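Local coordinates for protein tricorn protease (Thermoplasma acidophilum, PDB 1K32) that is a serine protease that degrades peptides, probably acting downstream of the proteasome in a large multi-chain assembly with substrate-gating beta propellers, at residues T427-N431 with S432-A436; V456-E460 with G461-F465; A478-D482 with S483-Y487; K626-G629 with K630-F634. All coordinates share one frame; numbering follows the deposited sequence.

How the interactions relate
Four chain reversals of one protein show how antiparallel sheets are built from local contacts. From the N terminus, interaction 1 closes the tight connection between strands 426-428 and 434-441, and interaction 2 that between 451-458 and 463-466. Both belong to one four-stranded sheet, whose middle strands bond to each other through Ile435 and Tyr457. Interaction 3 then closes the first hairpin of the following sheet and packs on both: Ser483 touches Asn431, and Leu486 touches Val456. Interaction 4 turns the chain between strands 621-626 and 631-635 of a more distant sheet, its nearest atoms about 16 Å from interaction 3. The four come in series; none nests or crosses.

Interaction 1 (T427-N431 with S432-A436); sequences TISDN and SRFIA
Ser429 and Phe434 face each other where the chain reverses, and a small polar network is centred on the serine hydroxyl. Ser429 OG accepts the backbone N-H of Phe434 at 2.8 Å in a nearly straight bond (172° at the hydrogen) and gives its own proton to Asn431 OD1 at 2.9 Å. Arg433 N supplies that same OD1 with a second proton, also at 2.9 Å, the two donors arriving from opposite faces of the amide plane. Both side chains are folded back over their own backbone, with chi1 of 58° for Ser429 and 62° for Asn431, which turns OG and OD1 into the loop.

Among the backbone bonds, Ser432 N meets Ser429 O at 2.9 Å and closes a type I turn, while Ser429 N reaches Phe434 O and Thr427 exchanges two bonds with Ala436. This is a beta hairpin, formed by the first two strands of a four-stranded antiparallel sheet of the kind that makes a propeller blade.

Apolar contacts are split between the two faces of the hairpin. Thr427 CG2 lies 4.0 Å from Ala436 CB on one; on the other, Ile428 and Ile435 both pack against Val394 of strand 392-397. The Phe434 ring has Arg433 CG over the centre of one face and Tyr540 in an edge-to-face contact, while the arginine's guanidinium forms salt bridges with Asp458 and Glu460.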
loop_
_atom_site.group_PDB
_atom_site.type_symbol
_atom_site.label_atom_id
_atom_site.label_comp_id
_atom_site.label_asym_id
_atom_site.label_seq_id
_atom_site.Cartn_x
_atom_site.Cartn_y
_atom_site.Cartn_z
ATOM N N THR A 427 -40.888 -7.578 -10.379
ATOM C CA THR A 427 -40.106 -6.348 -10.438
ATOM C C THR A 427 -40.817 -5.343 -11.350
ATOM O O THR A 427 -41.609 -5.726 -12.206
ATOM C CB THR A 427 -38.666 -6.633 -10.971
ATOM O OG1 THR A 427 -37.824 -5.512 -10.699
ATOM C CG2 THR A 427 -38.673 -6.900 -12.484
ATOM N N ILE A 428 -40.536 -4.059 -11.158
ATOM C CA ILE A 428 -41.171 -3.017 -11.961
ATOM C C ILE A 428 -40.122 -2.205 -12.689
ATOM O O ILE A 428 -39.172 -1.740 -12.056
ATOM C CB ILE A 428 -41.970 -2.039 -11.073
ATOM C CG1 ILE A 428 -42.827 -2.822 -10.085
ATOM C CG2 ILE A 428 -42.841 -1.131 -11.949
ATOM C CD1 ILE A 428 -43.500 -1.959 -9.058
ATOM N N SER A 429 -40.301 -2.012 -14.000
ATOM C CA SER A 429 -39.352 -1.225 -14.797
ATOM C C SER A 429 -39.268 0.207 -14.273
ATOM O O SER A 429 -40.241 0.728 -13.717
ATOM C CB SER A 429 -39.754 -1.217 -16.283
ATOM O OG SER A 429 -41.069 -0.707 -16.492
ATOM N N ASP A 430 -38.113 0.846 -14.448
ATOM C CA ASP A 430 -37.930 2.211 -13.961
ATOM C C ASP A 430 -38.886 3.239 -14.561
ATOM O O ASP A 430 -39.195 4.231 -13.914
ATOM C CB ASP A 430 -36.494 2.687 -14.182
ATOM C CG ASP A 430 -35.517 2.092 -13.182
ATOM O OD1 ASP A 430 -34.439 2.690 -12.994
ATOM O OD2 ASP A 430 -35.816 1.030 -12.594
ATOM N N ASN A 431 -39.341 3.014 -15.791
ATOM C CA ASN A 431 -40.274 3.941 -16.417
ATOM C C ASN A 431 -41.721 3.556 -16.081
ATOM O O ASN A 431 -42.668 4.081 -16.670
ATOM C CB ASN A 431 -40.073 3.981 -17.941
ATOM C CG ASN A 431 -40.325 2.642 -18.603
ATOM O OD1 ASN A 431 -40.942 1.754 -18.020
ATOM N ND2 ASN A 431 -39.857 2.497 -19.838
ATOM N N SER A 432 -41.872 2.631 -15.132
ATOM C CA SER A 432 -43.186 2.171 -14.662
ATOM C C SER A 432 -44.094 1.549 -15.718
ATOM O O SER A 432 -45.302 1.423 -15.511
ATOM C CB SER A 432 -43.922 3.334 -13.987
ATOM O OG SER A 432 -43.138 3.892 -12.942
ATOM N N ARG A 433 -43.523 1.134 -16.843
ATOM C CA ARG A 433 -44.331 0.552 -17.907
ATOM C C ARG A 433 -44.541 -0.970 -17.878
ATOM O O ARG A 433 -45.606 -1.455 -18.272
ATOM C CB ARG A 433 -43.763 0.958 -19.265
ATOM C CG ARG A 433 -44.484 0.303 -20.423
ATOM C CD ARG A 433 -44.290 1.068 -21.713
ATOM N NE ARG A 433 -44.869 0.343 -22.834
ATOM C CZ ARG A 433 -44.843 0.768 -24.092
ATOM N NH1 ARG A 433 -45.393 0.035 -25.052
ATOM N NH2 ARG A 433 -44.274 1.930 -24.386
ATOM N N PHE A 434 -43.543 -1.717 -17.414
ATOM C CA PHE A 434 -43.649 -3.170 -17.383
ATOM C C PHE A 434 -43.488 -3.773 -15.990
ATOM O O PHE A 434 -42.803 -3.222 -15.117
ATOM C CB PHE A 434 -42.589 -3.817 -18.293
ATOM C CG PHE A 434 -42.421 -3.143 -19.620
ATOM C CD1 PHE A 434 -41.415 -2.206 -19.818
ATOM C CD2 PHE A 434 -43.261 -3.452 -20.686
ATOM C CE1 PHE A 434 -41.249 -1.589 -21.063
ATOM C CE2 PHE A 434 -43.099 -2.838 -21.930
ATOM C CZ PHE A 434 -42.097 -1.911 -22.117
ATOM N N ILE A 435 -44.119 -4.924 -15.806
ATOM C CA ILE A 435 -44.037 -5.660 -14.557
ATOM C C ILE A 435 -43.666 -7.079 -14.975
ATOM O O ILE A 435 -44.413 -7.742 -15.696
ATOM C CB ILE A 435 -45.397 -5.647 -13.801
ATOM C CG1 ILE A 435 -45.831 -4.195 -13.542
ATOM C CG2 ILE A 435 -45.281 -6.413 -12.481
ATOM C CD1 ILE A 435 -47.172 -4.039 -12.842
ATOM N N ALA A 436 -42.489 -7.530 -14.562
ATOM C CA ALA A 436 -42.041 -8.877 -14.894
ATOM C C ALA A 436 -42.152 -9.699 -13.624
ATOM O O ALA A 436 -41.796 -9.229 -12.544
ATOM C CB ALA A 436 -40.596 -8.852 -15.385
#

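Interaction 2 (V456-E460 with G461-F465); sequences VYDME and GRKIF
Tyr457 and Asp458 both hold CG anti to the backbone N (chi1 -178° and -172°), and each thereby runs alongside a partner from the returning segment, Tyr457 beside Arg462 and Asp458 beside Lys463. The lysine leaves its backbone with CG wedged between N and the carbonyl carbon and bends again at its last torsion (chi4 -50°), which swings NZ round to Asp458 OD2. The resulting salt bridge is long, at 3.6 Å. On the way, Lys463 CE passes the edge of the Phe465 ring in its plane.

On the face that carries Tyr457 and Ile464, the tyrosine ring runs beside the Arg462 side chain from the turn, pointing the same way. Tyr457 OH is packed tightly against the start of the arginine chain, 3.1 Å from both Arg462 CB and Arg462 CG, and Ile464 CG1 meets the ring at its edge, 3.8 Å from Tyr457 CD1.

The backbones are joined by a bonded pair, Val456 N to Phe465 O at 2.7 Å and Phe465 N to Val456 O at 2.8 Å, and then by Asp458 N to Lys463 O at 3.0 Å. Beyond that the bonding becomes irregular: Asp458 O receives weak bonds from both Arg462 N and Lys463 N. Within the turn, Asp458 OD1 accepts Glu460 N at 2.8 Å from above the carboxylate plane; this oxygen also takes part in a salt bridge with Arg433, which holds Glu460 too. An Asx turn at Asp458 followed by a G1 beta bulge at Arg462 and Lys463 thus closes the beta hairpin of the last two strands in this propeller-type sheet.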
loop_
_atom_site.group_PDB
_atom_site.type_symbol
_atom_site.label_atom_id
_atom_site.label_comp_id
_atom_site.label_asym_id
_atom_site.label_seq_id
_atom_site.Cartn_x
_atom_site.Cartn_y
_atom_site.Cartn_z
ATOM N N VAL A 456 -44.368 -11.012 -18.533
ATOM C CA VAL A 456 -44.199 -9.574 -18.476
ATOM C C VAL A 456 -45.518 -8.889 -18.809
ATOM O O VAL A 456 -46.133 -9.170 -19.844
ATOM C CB VAL A 456 -43.129 -9.089 -19.458
ATOM C CG1 VAL A 456 -43.012 -7.573 -19.367
ATOM C CG2 VAL A 456 -41.804 -9.772 -19.153
ATOM N N TYR A 457 -45.942 -8.001 -17.917
ATOM C CA TYR A 457 -47.183 -7.253 -18.081
ATOM C C TYR A 457 -46.902 -5.839 -18.582
ATOM O O TYR A 457 -46.119 -5.103 -17.976
ATOM C CB TYR A 457 -47.918 -7.174 -16.741
ATOM C CG TYR A 457 -49.244 -6.459 -16.806
ATOM C CD1 TYR A 457 -50.309 -7.001 -17.527
ATOM C CD2 TYR A 457 -49.440 -5.249 -16.142
ATOM C CE1 TYR A 457 -51.539 -6.358 -17.582
ATOM C CE2 TYR A 457 -50.674 -4.593 -16.191
ATOM C CZ TYR A 457 -51.716 -5.158 -16.914
ATOM O OH TYR A 457 -52.933 -4.523 -16.987
ATOM N N ASP A 458 -47.532 -5.465 -19.688
ATOM C CA ASP A 458 -47.361 -4.128 -20.250
ATOM C C ASP A 458 -48.534 -3.261 -19.796
ATOM O O ASP A 458 -49.680 -3.485 -20.214
ATOM C CB ASP A 458 -47.335 -4.182 -21.784
ATOM C CG ASP A 458 -46.952 -2.838 -22.426
ATOM O OD1 ASP A 458 -47.092 -1.779 -21.778
ATOM O OD2 ASP A 458 -46.517 -2.841 -23.598
ATOM N N MET A 459 -48.240 -2.282 -18.941
ATOM C CA MET A 459 -49.250 -1.359 -18.426
ATOM C C MET A 459 -49.973 -0.650 -19.576
ATOM O O MET A 459 -51.147 -0.295 -19.456
ATOM C CB MET A 459 -48.601 -0.316 -17.508
ATOM C CG MET A 459 -48.098 -0.859 -16.180
ATOM S SD MET A 459 -49.419 -1.247 -15.015
ATOM C CE MET A 459 -49.618 0.311 -14.216
ATOM N N GLU A 460 -49.264 -0.427 -20.681
ATOM C CA GLU A 460 -49.860 0.215 -21.853
ATOM C C GLU A 460 -50.430 -0.876 -22.740
ATOM O O GLU A 460 -49.707 -1.512 -23.505
ATOM C CB GLU A 460 -48.814 1.020 -22.628
ATOM C CG GLU A 460 -48.262 2.200 -21.857
ATOM C CD GLU A 460 -47.335 3.072 -22.684
ATOM O OE1 GLU A 460 -46.801 4.052 -22.125
ATOM O OE2 GLU A 460 -47.141 2.790 -23.886
ATOM N N GLY A 461 -51.733 -1.095 -22.636
ATOM C CA GLY A 461 -52.361 -2.134 -23.430
ATOM C C GLY A 461 -52.874 -3.217 -22.507
ATOM O O GLY A 461 -53.784 -3.977 -22.850
ATOM N N ARG A 462 -52.277 -3.286 -21.323
ATOM C CA ARG A 462 -52.682 -4.259 -20.324
ATOM C C ARG A 462 -52.659 -5.688 -20.856
ATOM O O ARG A 462 -53.605 -6.449 -20.663
ATOM C CB ARG A 462 -54.077 -3.898 -19.823
ATOM C CG ARG A 462 -54.095 -2.582 -19.051
ATOM C CD ARG A 462 -55.352 -1.766 -19.332
ATOM N NE ARG A 462 -56.573 -2.479 -18.969
ATOM C CZ ARG A 462 -57.799 -2.008 -19.176
ATOM N NH1 ARG A 462 -58.857 -2.724 -18.816
ATOM N NH2 ARG A 462 -57.968 -0.822 -19.747
ATOM N N LYS A 463 -51.579 -6.046 -21.536
ATOM C CA LYS A 463 -51.450 -7.387 -22.075
ATOM C C LYS A 463 -50.256 -8.093 -21.443
ATOM O O LYS A 463 -49.291 -7.451 -21.017
ATOM C CB LYS A 463 -51.323 -7.337 -23.601
ATOM C CG LYS A 463 -50.416 -6.245 -24.128
ATOM C CD LYS A 463 -50.678 -5.962 -25.609
ATOM C CE LYS A 463 -49.644 -4.992 -26.195
ATOM N NZ LYS A 463 -49.475 -3.768 -25.353
ATOM N N ILE A 464 -50.350 -9.416 -21.365
ATOM C CA ILE A 464 -49.304 -10.244 -20.778
ATOM C C ILE A 464 -48.508 -10.943 -21.863
ATOM O O ILE A 464 -49.088 -11.497 -22.801
ATOM C CB ILE A 464 -49.913 -11.317 -19.854
ATOM C CG1 ILE A 464 -50.652 -10.639 -18.693
ATOM C CG2 ILE A 464 -48.819 -12.271 -19.361
ATOM C CD1 ILE A 464 -51.532 -11.594 -17.910
ATOM N N PHE A 465 -47.182 -10.920 -21.721
ATOM C CA PHE A 465 -46.281 -11.557 -22.682
ATOM C C PHE A 465 -45.377 -12.561 -21.973
ATOM O O PHE A 465 -44.957 -12.337 -20.836
ATOM C CB PHE A 465 -45.402 -10.511 -23.384
ATOM C CG PHE A 465 -46.175 -9.485 -24.156
ATOM C CD1 PHE A 465 -46.747 -8.395 -23.510
ATOM C CD2 PHE A 465 -46.353 -9.625 -25.528
ATOM C CE1 PHE A 465 -47.488 -7.453 -24.218
ATOM C CE2 PHE A 465 -47.094 -8.688 -26.252
ATOM C CZ PHE A 465 -47.661 -7.603 -25.598
#

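Interaction 3 (A478-D482 with S483-Y487); sequences AFDAD and SKNLY
The beta hairpin of strands 474-479 and 485-490, within a WD40-like beta-propeller repeat, is closed by Asp480, whose carboxylate grips the backbone N-H groups of Lys484 and Asn485. With chi1 at 51°, CG lies between the aspartate's own N and carbonyl carbon, and the carboxylate curls into the loop. OD2 does double duty there: Lys484 N meets its syn lone pair at 2.8 Å, whereas Asn485 N approaches from above the carboxylate plane at 3.1 Å. The aspartate's main chain adds a type I turn, with Ser483 N bonded to Asp480 O at 2.9 Å, and a longer bond from Asp480 N to Asn485 O.

One face of the hairpin carries a CH-pi contact. Leu486 places its CD1 methyl over the centre of the Phe479 ring, 3.5 Å from the centroid and only 12° off the ring normal. Phe479 in turn packs on Phe434 and Ala436 of the preceding sheet. On the other face lies the Tyr487 ring, with Ala478 O at its edge and near its plane; a water joins its hydroxyl to the carboxylate, 2.8 Å from Tyr487 OH and donating to Asp480 OD1 at 2.9 Å.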
loop_
_atom_site.group_PDB
_atom_site.type_symbol
_atom_site.label_atom_id
_atom_site.label_comp_id
_atom_site.label_asym_id
_atom_site.label_seq_id
_atom_site.Cartn_x
_atom_site.Cartn_y
_atom_site.Cartn_z
ATOM N N ALA A 478 -35.158 -8.656 -13.482
ATOM C CA ALA A 478 -34.679 -7.318 -13.162
ATOM C C ALA A 478 -34.424 -6.543 -14.452
ATOM O O ALA A 478 -33.686 -7.015 -15.323
ATOM C CB ALA A 478 -33.397 -7.397 -12.324
ATOM N N PHE A 479 -35.067 -5.382 -14.594
ATOM C CA PHE A 479 -34.874 -4.539 -15.776
ATOM C C PHE A 479 -33.649 -3.658 -15.559
ATOM O O PHE A 479 -33.289 -3.381 -14.430
ATOM C CB PHE A 479 -36.073 -3.602 -16.016
ATOM C CG PHE A 479 -37.337 -4.304 -16.394
ATOM C CD1 PHE A 479 -38.300 -4.595 -15.437
ATOM C CD2 PHE A 479 -37.558 -4.686 -17.707
ATOM C CE1 PHE A 479 -39.471 -5.260 -15.782
ATOM C CE2 PHE A 479 -38.722 -5.351 -18.072
ATOM C CZ PHE A 479 -39.685 -5.641 -17.104
ATOM N N ASP A 480 -33.001 -3.233 -16.638
ATOM C CA ASP A 480 -31.862 -2.331 -16.492
ATOM C C ASP A 480 -32.441 -0.925 -16.316
ATOM O O ASP A 480 -33.627 -0.697 -16.573
ATOM C CB ASP A 480 -30.919 -2.401 -17.710
ATOM C CG ASP A 480 -31.639 -2.230 -19.040
ATOM O OD1 ASP A 480 -30.974 -2.380 -20.089
ATOM O OD2 ASP A 480 -32.854 -1.950 -19.049
ATOM N N ALA A 481 -31.615 0.007 -15.862
ATOM C CA ALA A 481 -32.064 1.374 -15.615
ATOM C C ALA A 481 -32.829 2.033 -16.770
ATOM O O ALA A 481 -33.820 2.722 -16.549
ATOM C CB ALA A 481 -30.870 2.238 -15.221
ATOM N N ASP A 482 -32.378 1.816 -17.998
ATOM C CA ASP A 482 -33.021 2.424 -19.158
ATOM C C ASP A 482 -34.273 1.694 -19.625
ATOM O O ASP A 482 -34.856 2.060 -20.637
ATOM C CB ASP A 482 -32.025 2.515 -20.322
ATOM C CG ASP A 482 -30.912 3.520 -20.068
ATOM O OD1 ASP A 482 -30.007 3.626 -20.927
ATOM O OD2 ASP A 482 -30.935 4.203 -19.015
ATOM N N SER A 483 -34.687 0.663 -18.896
ATOM C CA SER A 483 -35.868 -0.099 -19.283
ATOM C C SER A 483 -35.771 -0.628 -20.728
ATOM O O SER A 483 -36.746 -0.573 -21.482
ATOM C CB SER A 483 -37.126 0.781 -19.154
ATOM O OG SER A 483 -37.361 1.177 -17.814
ATOM N N LYS A 484 -34.607 -1.141 -21.116
ATOM C CA LYS A 484 -34.435 -1.654 -22.475
ATOM C C LYS A 484 -34.161 -3.154 -22.548
ATOM O O LYS A 484 -34.335 -3.775 -23.592
ATOM C CB LYS A 484 -33.315 -0.886 -23.193
ATOM C CG LYS A 484 -33.674 0.571 -23.488
ATOM C CD LYS A 484 -32.703 1.202 -24.468
ATOM C CE LYS A 484 -32.966 2.702 -24.636
ATOM N NZ LYS A 484 -34.378 3.007 -25.015
ATOM N N ASN A 485 -33.742 -3.732 -21.431
ATOM C CA ASN A 485 -33.452 -5.155 -21.367
ATOM C C ASN A 485 -33.981 -5.748 -20.068
ATOM O O ASN A 485 -33.979 -5.092 -19.033
ATOM C CB ASN A 485 -31.943 -5.398 -21.452
ATOM C CG ASN A 485 -31.342 -4.889 -22.757
ATOM O OD1 ASN A 485 -30.905 -3.743 -22.851
ATOM N ND2 ASN A 485 -31.353 -5.732 -23.773
ATOM N N LEU A 486 -34.445 -6.990 -20.137
ATOM C CA LEU A 486 -34.935 -7.677 -18.953
ATOM C C LEU A 486 -33.934 -8.783 -18.653
ATOM O O LEU A 486 -33.675 -9.635 -19.499
ATOM C CB LEU A 486 -36.319 -8.296 -19.198
ATOM C CG LEU A 486 -36.913 -9.134 -18.052
ATOM C CD1 LEU A 486 -37.156 -8.249 -16.823
ATOM C CD2 LEU A 486 -38.243 -9.768 -18.512
ATOM N N TYR A 487 -33.369 -8.747 -17.455
ATOM C CA TYR A 487 -32.411 -9.749 -17.022
ATOM C C TYR A 487 -33.118 -10.689 -16.069
ATOM O O TYR A 487 -34.097 -10.318 -15.427
ATOM C CB TYR A 487 -31.236 -9.115 -16.267
ATOM C CG TYR A 487 -30.327 -8.266 -17.108
ATOM C CD1 TYR A 487 -30.719 -7.000 -17.525
ATOM C CD2 TYR A 487 -29.061 -8.735 -17.490
ATOM C CE1 TYR A 487 -29.879 -6.209 -18.299
ATOM C CE2 TYR A 487 -28.209 -7.953 -18.271
ATOM C CZ TYR A 487 -28.629 -6.690 -18.673
ATOM O OH TYR A 487 -27.819 -5.923 -19.474
HETATM O O HOH W 1 -28.192 -3.195 -19.780
HETATM O O HOH W 2 -36.162 -0.545 -15.601
HETATM O O HOH W 3 -36.264 3.451 -17.478
#

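Interaction 4 (K626-G629 with K630-F634); sequences KDDG and KIYTF
The Tyr632 ring is engaged in two directions, over a face by Lys626 and at its edge by Asp628. The extended lysine crosses the tyrosine at about a right angle. Its CE lies 3.8 Å above the plane of the Tyr632 ring, offset toward the rim, in a CH-pi contact, and NZ stands 4.6 Å from the ring centroid almost on the normal (6° off), a cation-pi geometry. Glu642 gives the ammonium group a salt bridge as well.

Asp628 approaches from the opposite direction, its carboxylate nearly coplanar with the ring (15° between planes). Tyr632 OH donates to the syn lone pair of Asp628 OD2 at 2.6 Å. A chi1 of 65° bends the carboxylate back across the turn, where OD1 accepts Lys630 N at 2.8 Å from above the carboxylate plane. One side chain therefore ties the turn to its exit and to the strand beyond.

Gly629 N bonds to Lys626 O, closing a type I turn, and Lys626 N to Lys630 O at 3.1 Å. The turn connects strands 621-626 and 631-635, the central pair of a four-stranded antiparallel sheet; Lys626 touches Leu610 of strand 603-610 in the preceding sheet, and Tyr632 touches Thr644 of strand 643-644 in its own.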
loop_
_atom_site.group_PDB
_atom_site.type_symbol
_atom_site.label_atom_id
_atom_site.label_comp_id
_atom_site.label_asym_id
_atom_site.label_seq_id
_atom_site.Cartn_x
_atom_site.Cartn_y
_atom_site.Cartn_z
ATOM N N LYS A 626 -26.205 -9.752 7.709
ATOM C CA LYS A 626 -25.072 -10.657 7.662
ATOM C C LYS A 626 -25.298 -11.830 8.604
ATOM O O LYS A 626 -26.286 -11.863 9.337
ATOM C CB LYS A 626 -23.777 -9.915 8.009
ATOM C CG LYS A 626 -23.433 -8.839 6.995
ATOM C CD LYS A 626 -22.024 -8.306 7.156
ATOM C CE LYS A 626 -21.752 -7.224 6.115
ATOM N NZ LYS A 626 -20.340 -6.807 6.085
ATOM N N ASP A 627 -24.384 -12.793 8.573
ATOM C CA ASP A 627 -24.495 -13.978 9.411
ATOM C C ASP A 627 -24.460 -13.626 10.890
ATOM O O ASP A 627 -24.948 -14.385 11.725
ATOM C CB ASP A 627 -23.372 -14.961 9.072
ATOM C CG ASP A 627 -21.996 -14.371 9.294
ATOM O OD1 ASP A 627 -21.785 -13.196 8.918
ATOM O OD2 ASP A 627 -21.120 -15.082 9.835
ATOM N N ASP A 628 -23.892 -12.469 11.214
ATOM C CA ASP A 628 -23.817 -12.032 12.600
ATOM C C ASP A 628 -25.168 -11.484 13.059
ATOM O O ASP A 628 -25.318 -11.052 14.202
ATOM C CB ASP A 628 -22.733 -10.964 12.765
ATOM C CG ASP A 628 -23.053 -9.683 12.018
ATOM O OD1 ASP A 628 -24.121 -9.607 11.371
ATOM O OD2 ASP A 628 -22.234 -8.746 12.082
ATOM N N GLY A 629 -26.144 -11.498 12.157
ATOM C CA GLY A 629 -27.470 -11.024 12.496
ATOM C C GLY A 629 -27.691 -9.526 12.415
ATOM O O GLY A 629 -28.821 -9.071 12.516
ATOM N N LYS A 630 -26.630 -8.754 12.223
ATOM C CA LYS A 630 -26.764 -7.301 12.149
ATOM C C LYS A 630 -27.059 -6.785 10.746
ATOM O O LYS A 630 -26.688 -7.408 9.753
ATOM C CB LYS A 630 -25.498 -6.629 12.683
ATOM C CG LYS A 630 -25.220 -6.946 14.140
ATOM C CD LYS A 630 -23.861 -6.434 14.580
ATOM C CE LYS A 630 -23.543 -6.897 15.996
ATOM N NZ LYS A 630 -22.189 -6.464 16.430
ATOM N N ILE A 631 -27.735 -5.641 10.687
ATOM C CA ILE A 631 -28.094 -4.996 9.426
ATOM C C ILE A 631 -27.058 -3.929 9.065
ATOM O O ILE A 631 -26.700 -3.099 9.898
ATOM C CB ILE A 631 -29.470 -4.308 9.532
ATOM C CG1 ILE A 631 -30.552 -5.355 9.797
ATOM C CG2 ILE A 631 -29.772 -3.530 8.254
ATOM C CD1 ILE A 631 -31.910 -4.768 10.082
ATOM N N TYR A 632 -26.584 -3.956 7.824
ATOM C CA TYR A 632 -25.601 -2.982 7.365
ATOM C C TYR A 632 -26.038 -2.249 6.103
ATOM O O TYR A 632 -26.887 -2.717 5.340
ATOM C CB TYR A 632 -24.258 -3.644 7.083
ATOM C CG TYR A 632 -23.629 -4.327 8.269
ATOM C CD1 TYR A 632 -24.079 -5.575 8.703
ATOM C CD2 TYR A 632 -22.552 -3.744 8.935
ATOM C CE1 TYR A 632 -23.458 -6.234 9.770
ATOM C CE2 TYR A 632 -21.928 -4.389 10.001
ATOM C CZ TYR A 632 -22.382 -5.631 10.409
ATOM O OH TYR A 632 -21.740 -6.271 11.442
ATOM N N THR A 633 -25.430 -1.092 5.885
ATOM C CA THR A 633 -25.738 -0.292 4.718
ATOM C C THR A 633 -24.455 0.279 4.125
ATOM O O THR A 633 -23.583 0.756 4.843
ATOM C CB THR A 633 -26.691 0.869 5.071
ATOM O OG1 THR A 633 -26.964 1.632 3.892
ATOM C CG2 THR A 633 -26.064 1.774 6.118
ATOM N N PHE A 634 -24.343 0.207 2.808
ATOM C CA PHE A 634 -23.177 0.732 2.120
ATOM C C PHE A 634 -23.560 1.209 0.727
ATOM O O PHE A 634 -24.494 0.689 0.122
ATOM C CB PHE A 634 -22.063 -0.327 2.028
ATOM C CG PHE A 634 -22.464 -1.590 1.310
ATOM C CD1 PHE A 634 -23.135 -2.609 1.980
ATOM C CD2 PHE A 634 -22.149 -1.770 -0.034
ATOM C CE1 PHE A 634 -23.486 -3.791 1.325
ATOM C CE2 PHE A 634 -22.496 -2.953 -0.703
ATOM C CZ PHE A 634 -23.165 -3.963 -0.020
#